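PDB 5A62: putative alpha/beta hydrolase fold protein, which probably acts as a carboxylesterase of the alpha/beta hydrolase fold, cleaving ester bonds. Local coordinates for residues Tyr41-Gln44 with Leu45-Ser49; Arg82-Leu85 with Glu86-Ile90; Ile119-Asn123 with Gly124-Lys128; His248-Ile252 with Glu253-Glu257; Thr183-Glu186 with Gly187-Ala191. All coordinates share one frame; numbering follows the deposited sequence.

Contact 1: residues Tyr41-Gln44 with Leu45-Ser49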
# COMPACT_ATOMS: atom_id res chain seq x y z
N TYR A 41 21.83 -3.58 -22.68
CA TYR A 41 21.98 -4.55 -23.70
C TYR A 41 20.74 -4.66 -24.56
O TYR A 41 20.80 -4.72 -25.80
CB TYR A 41 22.30 -5.92 -23.13
CG TYR A 41 22.39 -7.03 -24.15
CD1 TYR A 41 23.45 -7.10 -25.03
CD2 TYR A 41 21.36 -7.95 -24.29
CE1 TYR A 41 23.51 -8.09 -26.00
CE2 TYR A 41 21.42 -8.95 -25.24
CZ TYR A 41 22.53 -9.03 -26.06
OH TYR A 41 22.55 -10.03 -27.03
N GLU A 42 19.60 -4.72 -23.93
CA GLU A 42 18.37 -4.91 -24.63
C GLU A 42 18.05 -3.72 -25.55
O GLU A 42 17.51 -3.93 -26.63
CB GLU A 42 17.17 -5.08 -23.65
CG GLU A 42 17.19 -6.37 -22.90
CD GLU A 42 18.12 -6.44 -21.76
OE1 GLU A 42 18.83 -5.48 -21.38
OE2 GLU A 42 18.14 -7.54 -21.13
N ILE A 43 18.33 -2.49 -25.13
CA ILE A 43 18.07 -1.33 -25.97
C ILE A 43 18.91 -1.47 -27.25
O ILE A 43 18.34 -1.35 -28.35
CB ILE A 43 18.35 -0.04 -25.23
CG1 ILE A 43 17.30 0.17 -24.13
CG2 ILE A 43 18.40 1.12 -26.20
CD1 ILE A 43 17.62 1.23 -23.10
N GLN A 44 20.17 -1.80 -27.09
CA GLN A 44 21.05 -1.98 -28.28
C GLN A 44 20.58 -3.11 -29.14
O GLN A 44 20.50 -2.94 -30.36
CB GLN A 44 22.51 -2.17 -27.85
CG GLN A 44 23.09 -0.90 -27.23
CD GLN A 44 22.74 0.40 -27.98
OE1 GLN A 44 22.28 1.38 -27.39
NE2 GLN A 44 22.94 0.40 -29.30
N LEU A 45 20.21 -4.24 -28.58
CA LEU A 45 19.77 -5.38 -29.37
C LEU A 45 18.50 -5.05 -30.13
O LEU A 45 18.35 -5.38 -31.31
CB LEU A 45 19.58 -6.60 -28.46
CG LEU A 45 18.84 -7.78 -29.04
CD1 LEU A 45 19.72 -8.47 -30.05
CD2 LEU A 45 18.41 -8.73 -27.93
N LEU A 46 17.56 -4.35 -29.50
CA LEU A 46 16.28 -4.13 -30.09
C LEU A 46 16.37 -3.06 -31.14
O LEU A 46 15.67 -3.13 -32.14
CB LEU A 46 15.25 -3.79 -28.97
CG LEU A 46 14.96 -5.02 -28.10
CD1 LEU A 46 14.07 -4.57 -26.94
CD2 LEU A 46 14.29 -6.17 -28.82
N LEU A 47 17.21 -2.07 -30.92
CA LEU A 47 17.47 -1.07 -31.98
C LEU A 47 18.09 -1.71 -33.20
O LEU A 47 17.68 -1.37 -34.33
CB LEU A 47 18.41 0.01 -31.51
CG LEU A 47 17.87 0.97 -30.51
CD1 LEU A 47 18.99 1.83 -29.95
CD2 LEU A 47 16.71 1.76 -31.11
N LYS A 48 19.04 -2.62 -33.00
CA LYS A 48 19.68 -3.30 -34.16
C LYS A 48 18.67 -4.17 -34.91
O LYS A 48 18.77 -4.43 -36.14
CB LYS A 48 20.85 -4.15 -33.70
CG LYS A 48 21.97 -3.33 -33.14
CD LYS A 48 23.29 -4.06 -33.04
CE LYS A 48 24.33 -3.10 -32.45
NZ LYS A 48 25.59 -3.81 -32.09
N SER A 49 17.63 -4.65 -34.23
CA SER A 49 16.59 -5.36 -34.85
C SER A 49 15.49 -4.49 -35.49
O SER A 49 14.50 -5.05 -35.90
CB SER A 49 15.96 -6.30 -33.84
OG SER A 49 16.95 -7.09 -33.22
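The Tyr41 ring has Leu45 lying over one of its faces: Leu45 CB sits above the ring, and the branch methyl Leu45 CD2 comes within 4.0 Å of Tyr41 CE2. Both side chains leave the helix with CG turned anti to the backbone N (chi1 176° and 167°), which brings ring and methyl together one turn apart. On another side of the same helix Ile43 and Leu47 lie alongside each other and point the same way, with Ile43 CG2 at 3.9 Å from Leu47 CD1. Gln44 bends at its second torsion and keeps its amide beside this pair, where Gln44 OE1 comes to 4.2 Å from Leu47 CD1. Beneath the side chains runs a continuous series of i to i+4 bonds, from Leu45 N to Tyr41 O (2.9 Å) through to Lys48 N to Gln44 O (3.0 Å). The helix stops at Ser49, whose hydroxyl turns back and donates to Leu45 O over 2.9 Å. Ser49 N binds that oxygen as well, from the other face of its carbonyl plane, so two donors grip the last turn.

Helix 40-48 connects strands 25-29 and 52-56 in a beta-alpha-beta unit. Its inner side is apolar: Ile43, Leu46 and Leu47 rest on Val53, and Ile43 and Leu46 also reach Leu28. Toward helix 256-272, Tyr41 meets Tyr259 edge to face and Leu46 packs on Met263 and Leu266, while the carboxylate of Glu42 is shared between Lys254 and the Tyr259 hydroxyl.

Contact 2: residues Arg82-Leu85 with Glu86-Ile90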
# COMPACT_ATOMS: atom_id res chain seq x y z
N ARG A 82 0.31 5.35 -19.01
CA ARG A 82 -0.63 5.89 -19.97
C ARG A 82 -0.26 7.28 -20.39
O ARG A 82 -0.24 7.58 -21.61
CB ARG A 82 -2.04 5.86 -19.42
CG ARG A 82 -3.08 6.32 -20.42
CD ARG A 82 -4.44 6.55 -19.76
NE ARG A 82 -4.39 7.24 -18.44
CZ ARG A 82 -4.34 8.55 -18.21
NH1 ARG A 82 -4.33 9.45 -19.18
NH2 ARG A 82 -4.26 8.98 -16.94
N ARG A 83 0.11 8.10 -19.45
CA ARG A 83 0.49 9.49 -19.76
C ARG A 83 1.72 9.49 -20.61
O ARG A 83 1.84 10.29 -21.56
CB ARG A 83 0.66 10.31 -18.49
CG ARG A 83 -0.69 10.57 -17.83
CD ARG A 83 -0.75 11.69 -16.83
NE ARG A 83 0.27 11.45 -15.86
CZ ARG A 83 0.15 10.69 -14.77
NH1 ARG A 83 -1.03 10.21 -14.38
NH2 ARG A 83 1.24 10.56 -14.00
N LEU A 84 2.69 8.65 -20.33
CA LEU A 84 3.91 8.63 -21.14
C LEU A 84 3.61 8.20 -22.59
O LEU A 84 4.12 8.78 -23.53
CB LEU A 84 4.95 7.67 -20.52
CG LEU A 84 6.24 7.50 -21.29
CD1 LEU A 84 7.02 8.82 -21.42
CD2 LEU A 84 7.09 6.43 -20.63
N LEU A 85 2.80 7.16 -22.79
CA LEU A 85 2.56 6.66 -24.13
C LEU A 85 1.68 7.65 -24.87
O LEU A 85 1.89 7.84 -26.08
CB LEU A 85 1.93 5.26 -24.07
CG LEU A 85 2.85 4.22 -23.40
CD1 LEU A 85 2.20 2.86 -23.55
CD2 LEU A 85 4.28 4.23 -23.94
N GLU A 86 0.78 8.36 -24.22
CA GLU A 86 0.06 9.47 -24.85
C GLU A 86 1.02 10.57 -25.26
O GLU A 86 0.93 11.12 -26.39
CB GLU A 86 -0.97 10.08 -23.93
CG GLU A 86 -2.13 9.27 -23.56
CD GLU A 86 -2.95 9.88 -22.41
OE1 GLU A 86 -2.59 10.93 -21.78
OE2 GLU A 86 -3.99 9.23 -22.10
N HIS A 87 1.98 10.91 -24.45
CA HIS A 87 2.97 11.99 -24.70
C HIS A 87 3.76 11.67 -25.90
O HIS A 87 4.11 12.63 -26.67
CB HIS A 87 3.83 12.12 -23.46
CG HIS A 87 4.93 13.08 -23.60
ND1 HIS A 87 4.69 14.42 -23.84
CD2 HIS A 87 6.28 12.94 -23.53
CE1 HIS A 87 5.85 15.05 -23.86
NE2 HIS A 87 6.83 14.18 -23.71
N LEU A 88 4.09 10.42 -26.13
CA LEU A 88 4.94 10.00 -27.21
C LEU A 88 4.12 9.62 -28.44
O LEU A 88 4.69 9.22 -29.45
CB LEU A 88 5.86 8.89 -26.76
CG LEU A 88 6.80 9.34 -25.67
CD1 LEU A 88 7.62 8.12 -25.24
CD2 LEU A 88 7.71 10.50 -26.07
N ASN A 89 2.81 9.75 -28.35
CA ASN A 89 1.89 9.43 -29.44
C ASN A 89 2.07 8.03 -29.93
O ASN A 89 2.11 7.76 -31.15
CB ASN A 89 2.11 10.44 -30.57
CG ASN A 89 1.89 11.88 -30.11
OD1 ASN A 89 2.80 12.69 -30.10
ND2 ASN A 89 0.68 12.19 -29.70
N ILE A 90 2.17 7.12 -28.97
CA ILE A 90 2.23 5.66 -29.27
C ILE A 90 0.79 5.11 -29.31
O ILE A 90 0.13 5.01 -28.27
CB ILE A 90 3.01 4.96 -28.10
CG1 ILE A 90 4.37 5.57 -27.90
CG2 ILE A 90 3.18 3.45 -28.30
CD1 ILE A 90 5.18 5.62 -29.14
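Arg82 opens the contact by folding its side chain alongside Glu86, one helical turn on. CG stands opposite the backbone N (chi1 -176°), and a bend at the third torsion (42°) swings NH1 toward the carboxylate, so that Arg82 NH1 donates to Glu86 OE2 at 2.9 Å. The oxygen lies at the guanidinium edge, close to its plane, and is approached on its syn side but well out of the carboxylate plane; the two flat groups are inclined by 59°, which makes this a salt bridge carried by one hydrogen bond and not a flat two-pronged pair. The same Glu86 OE2 also rests 3.5 Å from Arg82 CG.

Arg83 pairs with Asp80 in the preceding turn and makes no ionic contact with Glu86, while its carbonyl oxygen accepts from His87 N. Leu84 follows, its CD1 meeting Leu88 CD1 at 3.9 Å on the side that faces Tyr15 of strand 12-18. Leu85 ends the walk: its CD2 approaches Ile90 CG1 to 4.2 Å, and its carbonyl oxygen accepts the nearly straight bond from Ile90 N (3.0 Å).

Asn89, with positive phi, reverses the chain, and Asn89 N binds Glu86 O at 3.0 Å; together with the Ile90 bond this forms a Schellman motif that closes helix 74-87 and directs the chain toward strand 93-98. Chemically, the contact divides into a charged flank and an apolar one. The Arg82-Glu86 pair would partly neutralise both charges at the protein's periphery, whereas the leucines and Ile90 leave the final turn seated on Ile54, Tyr56 and Tyr108.

Contact 3: residues Ile119-Asn123 with Gly124-Lys128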
# COMPACT_ATOMS: atom_id res chain seq x y z
N ILE A 119 2.08 -8.32 -24.75
CA ILE A 119 2.94 -8.11 -23.59
C ILE A 119 3.83 -9.33 -23.40
O ILE A 119 3.45 -10.46 -23.68
CB ILE A 119 2.20 -7.81 -22.33
CG1 ILE A 119 1.39 -8.96 -21.78
CG2 ILE A 119 1.36 -6.58 -22.51
CD1 ILE A 119 0.73 -8.65 -20.43
N ILE A 120 5.04 -9.05 -22.89
CA ILE A 120 6.07 -10.05 -22.60
C ILE A 120 6.47 -9.82 -21.19
O ILE A 120 7.15 -8.83 -20.90
CB ILE A 120 7.25 -9.99 -23.56
CG1 ILE A 120 6.74 -10.15 -24.99
CG2 ILE A 120 8.23 -11.13 -23.18
CD1 ILE A 120 7.81 -9.93 -26.04
N MET A 121 6.10 -10.71 -20.30
CA MET A 121 6.35 -10.58 -18.85
C MET A 121 7.53 -11.45 -18.47
O MET A 121 7.48 -12.67 -18.71
CB MET A 121 5.15 -11.03 -18.06
CG MET A 121 3.89 -10.23 -18.34
SD MET A 121 2.45 -10.81 -17.45
CE MET A 121 2.11 -12.34 -18.33
N ILE A 122 8.59 -10.89 -17.94
CA ILE A 122 9.79 -11.60 -17.56
C ILE A 122 9.75 -11.65 -16.03
O ILE A 122 9.83 -10.63 -15.36
CB ILE A 122 11.04 -10.92 -18.03
CG1 ILE A 122 11.00 -10.69 -19.55
CG2 ILE A 122 12.26 -11.73 -17.55
CD1 ILE A 122 12.17 -9.92 -20.10
N ASN A 123 9.59 -12.85 -15.44
CA ASN A 123 9.34 -13.04 -14.02
C ASN A 123 8.34 -12.04 -13.50
O ASN A 123 8.58 -11.38 -12.49
CB ASN A 123 10.68 -12.92 -13.24
CG ASN A 123 11.64 -14.07 -13.54
OD1 ASN A 123 11.20 -15.19 -13.85
ND2 ASN A 123 12.93 -13.76 -13.45
N GLY A 124 7.22 -12.01 -14.15
CA GLY A 124 6.08 -11.23 -13.78
C GLY A 124 4.80 -11.95 -14.07
O GLY A 124 4.81 -12.99 -14.74
N SER A 125 3.71 -11.48 -13.52
CA SER A 125 2.42 -12.06 -13.86
C SER A 125 1.32 -11.06 -13.60
O SER A 125 1.55 -10.05 -12.92
CB SER A 125 2.18 -13.29 -12.98
OG SER A 125 1.58 -12.98 -11.73
N PRO A 126 0.10 -11.34 -14.02
CA PRO A 126 -1.06 -10.51 -13.70
C PRO A 126 -1.68 -10.81 -12.34
O PRO A 126 -2.63 -10.17 -11.97
CB PRO A 126 -2.06 -10.87 -14.80
CG PRO A 126 -1.62 -12.21 -15.26
CD PRO A 126 -0.20 -12.41 -14.98
N LYS A 127 -1.18 -11.78 -11.59
CA LYS A 127 -1.82 -12.19 -10.37
C LYS A 127 -1.43 -11.33 -9.17
O LYS A 127 -0.33 -10.78 -9.07
CB LYS A 127 -1.44 -13.64 -10.08
CG LYS A 127 -2.10 -14.51 -11.14
CD LYS A 127 -2.48 -15.90 -10.71
CE LYS A 127 -3.40 -15.89 -9.51
NZ LYS A 127 -3.87 -17.26 -9.20
N LYS A 128 -2.37 -11.26 -8.25
CA LYS A 128 -2.06 -10.79 -6.92
C LYS A 128 -1.16 -11.77 -6.23
O LYS A 128 -1.19 -13.00 -6.45
CB LYS A 128 -3.33 -10.72 -6.08
CG LYS A 128 -4.15 -9.53 -6.22
CD LYS A 128 -5.15 -9.42 -5.00
CE LYS A 128 -4.73 -8.79 -3.67
NZ LYS A 128 -3.98 -7.47 -3.73
O HOH W 1 6.80 -14.26 -16.28
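Met121 makes the first-shell contact, its sulfur lying against the chain that returns past it after strand 116-122. Met121 SD is 3.8 Å from Ser125 CA and 4.0 Å from Pro126 CD, and the methyl Met121 CE adds a touch on the same ring carbon. The side chain runs extended to the sulfur and then bends (chi3 -72°), crossing the proline at about a right angle. Nearer the backbone, Met121 CB approaches Gly124 O at 3.9 Å.

The turn that brings these groups together lies at Asn123 and Gly124, where Asn123 adopts positive phi. A water spans its mouth, bridging Met121 O (3.0 Å) and Gly124 N (3.1 Å) and accepting from the latter. Farther along, Ser125 OG accepts from Lys127 N at 3.0 Å, an ST turn that brackets Pro126.

In the next shell, Asn123 reaches away from the turn: its OD1 accepts from Gly218 N and its ND2 donates to His248 O, joining this loop to the end of strand 212-218 and the loop after strand 239-243. Pro126 packs on Ser106 of helix 100-111 and on Val202 and Val203 of helix 202-209.

Apolar contact through a soft sulfur thus closes the inside of the turn, a water supplies the link that the backbone does not make directly, and the buried amide of Asn123 has partners at both its oxygen and its nitrogen.

Contact 4: residues His248-Ile252 with Glu253-Glu257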
# COMPACT_ATOMS: atom_id res chain seq x y z
N HIS A 248 14.98 -14.80 -10.30
CA HIS A 248 14.29 -13.55 -10.43
C HIS A 248 15.07 -12.50 -11.18
O HIS A 248 14.52 -11.79 -12.05
CB HIS A 248 14.02 -12.98 -9.02
CG HIS A 248 13.27 -11.69 -9.00
ND1 HIS A 248 13.89 -10.47 -8.79
CD2 HIS A 248 11.95 -11.41 -9.15
CE1 HIS A 248 12.99 -9.51 -8.77
NE2 HIS A 248 11.81 -10.05 -9.00
N TRP A 249 16.35 -12.36 -10.87
CA TRP A 249 17.17 -11.33 -11.46
C TRP A 249 17.85 -11.71 -12.77
O TRP A 249 18.96 -11.34 -13.09
CB TRP A 249 18.18 -10.80 -10.42
CG TRP A 249 17.55 -10.02 -9.38
CD1 TRP A 249 17.24 -10.44 -8.10
CD2 TRP A 249 17.07 -8.67 -9.48
NE1 TRP A 249 16.62 -9.42 -7.42
CE2 TRP A 249 16.53 -8.32 -8.23
CE3 TRP A 249 17.11 -7.69 -10.50
CZ2 TRP A 249 15.98 -7.06 -7.98
CZ3 TRP A 249 16.56 -6.46 -10.24
CH2 TRP A 249 16.00 -6.16 -8.98
N VAL A 250 17.11 -12.43 -13.60
CA VAL A 250 17.60 -12.90 -14.88
C VAL A 250 18.04 -11.74 -15.76
O VAL A 250 18.91 -11.90 -16.61
CB VAL A 250 16.52 -13.78 -15.61
CG1 VAL A 250 15.32 -12.95 -16.04
CG2 VAL A 250 17.12 -14.54 -16.78
N VAL A 251 17.44 -10.56 -15.62
CA VAL A 251 17.78 -9.39 -16.41
C VAL A 251 19.20 -8.87 -16.06
O VAL A 251 19.80 -8.15 -16.82
CB VAL A 251 16.71 -8.28 -16.26
CG1 VAL A 251 16.52 -7.88 -14.82
CG2 VAL A 251 17.00 -7.06 -17.08
N ILE A 252 19.71 -9.22 -14.90
CA ILE A 252 21.09 -8.88 -14.56
C ILE A 252 22.02 -9.89 -15.24
O ILE A 252 23.06 -9.47 -15.77
CB ILE A 252 21.29 -8.95 -13.04
CG1 ILE A 252 20.47 -7.86 -12.37
CG2 ILE A 252 22.77 -8.89 -12.63
CD1 ILE A 252 20.84 -6.47 -12.70
N GLU A 253 21.69 -11.19 -15.19
CA GLU A 253 22.58 -12.21 -15.74
C GLU A 253 22.57 -12.26 -17.26
O GLU A 253 23.57 -12.65 -17.85
CB GLU A 253 22.20 -13.55 -15.20
CG GLU A 253 22.50 -13.59 -13.70
CD GLU A 253 22.59 -15.01 -13.16
OE1 GLU A 253 22.25 -15.97 -13.90
OE2 GLU A 253 23.01 -15.19 -12.00
N LYS A 254 21.44 -11.93 -17.87
CA LYS A 254 21.30 -11.85 -19.33
C LYS A 254 21.73 -13.13 -20.03
O LYS A 254 22.57 -13.11 -20.93
CB LYS A 254 22.04 -10.61 -19.91
CG LYS A 254 21.59 -9.31 -19.25
CD LYS A 254 21.95 -8.06 -20.03
CE LYS A 254 21.53 -6.74 -19.34
NZ LYS A 254 20.12 -6.66 -19.07
N PRO A 255 21.10 -14.24 -19.70
CA PRO A 255 21.45 -15.46 -20.43
C PRO A 255 21.03 -15.41 -21.85
O PRO A 255 19.95 -14.96 -22.20
CB PRO A 255 20.71 -16.54 -19.65
CG PRO A 255 19.55 -15.83 -19.08
CD PRO A 255 20.06 -14.48 -18.69
N LYS A 256 21.86 -15.97 -22.73
CA LYS A 256 21.57 -15.90 -24.15
C LYS A 256 20.21 -16.48 -24.56
O LYS A 256 19.50 -15.94 -25.40
CB LYS A 256 22.66 -16.66 -24.94
CG LYS A 256 22.40 -16.65 -26.44
CD LYS A 256 23.45 -17.43 -27.22
CE LYS A 256 23.56 -16.95 -28.66
NZ LYS A 256 22.39 -17.37 -29.49
N GLU A 257 19.79 -17.56 -23.90
CA GLU A 257 18.55 -18.18 -24.24
C GLU A 257 17.36 -17.21 -24.07
O GLU A 257 16.40 -17.26 -24.78
CB GLU A 257 18.26 -19.43 -23.41
CG GLU A 257 17.11 -20.23 -23.94
CD GLU A 257 16.76 -21.45 -23.12
OE1 GLU A 257 17.26 -21.58 -22.00
OE2 GLU A 257 15.89 -22.21 -23.66
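Lys254 curls back over the preceding turn onto the carbonyl of Val251. From CB the chain starts with CG anti to the carbonyl carbon (chi1 -55°), which sets Lys254 CG 3.2 Å from Val251 O. CD passes the same oxygen at longer range, and Lys254 CE closes in again at 3.4 Å from Val251 O. A bend at the last torsion (-58°) then swings the amine inward: Lys254 NZ donates to Val251 O at 2.7 Å, in the carbonyl plane. The ammonium has further partners in the carboxylate of Glu42 and the carbonyl of Ile38, so several oxygens hold its charge.

Lys254 N meanwhile binds Val250 O at 2.8 Å, and the positive phi of Lys254 ends the short helix 250-253. Next comes Pro255, whose CD packs on Val250 CG2 at 3.5 Å, the two side chains crossing almost perpendicularly.

This single helical turn, with Trp249 at its N-cap position, begins just past His248, whose NE2 is hydrogen-bonded to Ser99 OG of a GxSxG sequence. A histidine in the loop after the last strand, facing a serine at the nucleophile elbow, is the hallmark of alpha/beta hydrolases; with Asp221, which touches His248, as the probable acid, it is consistent with a catalytic triad.

Contact 5: residues Thr183-Glu186 with Gly187-Ala191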
# COMPACT_ATOMS: atom_id res chain seq x y z
N THR A 183 18.14 3.47 -6.60
CA THR A 183 16.77 3.53 -6.16
C THR A 183 16.72 4.35 -4.88
O THR A 183 17.50 4.11 -3.95
CB THR A 183 16.31 2.10 -5.87
OG1 THR A 183 16.56 1.23 -6.99
CG2 THR A 183 14.78 2.09 -5.61
N SER A 184 15.80 5.29 -4.77
CA SER A 184 15.59 5.96 -3.53
C SER A 184 14.96 5.07 -2.49
O SER A 184 14.23 4.15 -2.85
CB SER A 184 14.77 7.22 -3.71
OG SER A 184 13.40 6.95 -3.98
N VAL A 185 15.22 5.34 -1.23
CA VAL A 185 14.56 4.62 -0.15
C VAL A 185 13.05 4.79 -0.26
O VAL A 185 12.31 3.82 -0.18
CB VAL A 185 15.07 5.09 1.21
CG1 VAL A 185 14.24 4.48 2.34
CG2 VAL A 185 16.54 4.87 1.32
N GLU A 186 12.58 6.00 -0.49
CA GLU A 186 11.11 6.25 -0.52
C GLU A 186 10.56 5.53 -1.71
O GLU A 186 9.45 4.95 -1.61
CB GLU A 186 10.75 7.74 -0.50
CG GLU A 186 11.36 8.45 -1.59
CD GLU A 186 12.88 8.94 -1.35
OE1 GLU A 186 13.84 8.52 -0.50
OE2 GLU A 186 13.11 9.93 -2.18
N GLY A 187 11.26 5.44 -2.82
CA GLY A 187 10.77 4.73 -3.97
C GLY A 187 10.73 3.25 -3.77
O GLY A 187 9.78 2.58 -4.26
N PHE A 188 11.74 2.64 -3.16
CA PHE A 188 11.71 1.23 -2.87
C PHE A 188 10.54 0.90 -1.96
O PHE A 188 9.81 -0.07 -2.22
CB PHE A 188 13.05 0.84 -2.20
CG PHE A 188 13.10 -0.63 -1.89
CD1 PHE A 188 13.40 -1.56 -2.86
CD2 PHE A 188 12.87 -1.08 -0.60
CE1 PHE A 188 13.39 -2.92 -2.55
CE2 PHE A 188 12.87 -2.42 -0.31
CZ PHE A 188 13.09 -3.30 -1.27
N VAL A 189 10.43 1.64 -0.86
CA VAL A 189 9.36 1.41 0.09
C VAL A 189 8.01 1.50 -0.58
O VAL A 189 7.18 0.60 -0.46
CB VAL A 189 9.50 2.31 1.29
CG1 VAL A 189 8.30 2.19 2.19
CG2 VAL A 189 10.77 1.94 2.06
N ALA A 190 7.75 2.56 -1.33
CA ALA A 190 6.46 2.74 -1.94
C ALA A 190 6.15 1.65 -2.93
O ALA A 190 5.01 1.22 -3.05
CB ALA A 190 6.38 4.04 -2.62
N ALA A 191 7.10 1.20 -3.71
CA ALA A 191 6.85 0.20 -4.73
C ALA A 191 6.47 -1.12 -4.09
O ALA A 191 5.56 -1.82 -4.55
CB ALA A 191 8.00 0.09 -5.67
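This is the capped N-terminal turn of helix 185-194, in the helical region inserted between strands 116-122 and 212-218, where alpha/beta hydrolases commonly carry their cap. Ser184 is the N-cap: its OG accepts from Gly187 N at 2.9 Å, with an N-H...O angle of 145°. The hydroxyl is turned between the backbone N and the carbonyl carbon (chi1 72°), and from there it reaches over the first turn; it is also hydrogen-bonded to Gly60 O. Gly187 CA lies 3.4 Å from Ser184 OG.

Backbone bonds take over from the cap, with Phe188 N to Ser184 O at 2.9 Å and an almost linear bond from Val189 N to Val185 O (3.0 Å). Just ahead of the cap, the methyl Thr183 CG2 lies 4.0 Å from Phe188 CB, tucking the incoming chain against the first turn. Phe188 holds CG anti to the backbone N (chi1 -179°), which carries its ring away from this start. Val185 CG1 and Val189 CG2 make a looser touch at 4.3 Å.

Val185 and Val189 also meet Thr69 of the second subunit, and Ala190 meets Ala71 of that subunit, so this helix lies at the dimer interface. Within its own chain, the Phe188 ring packs against helices 136-147 and 149-157, meeting Ala144 and Leu152, and Val189 packs on Ile145.

In the fold
Contacts 3 and 4 meet beside the probable catalytic centre: besides the Asn123 bond to His248, Ile122 CG2 packs on Val250 CG1 at 3.6 Å, so the end of strand 116-122 and its loop are joined to the loop and helical turn that carry the histidine facing Ser99. Contact 4 in turn ties to contact 1, where Lys254 NZ and Glu42 OE1 form a 2.9 Å salt bridge. Near contact 4 an acetate ion, probably from the crystallisation liquor, lies about 6 Å from the Trp249 side chain and may mark a pocket. Contact 5 stands apart in the helical region, its nearest atoms about 7 Å from contact 4. Contact 2 is farthest from contact 4, their centres 29 Å apart across the middle of the chain.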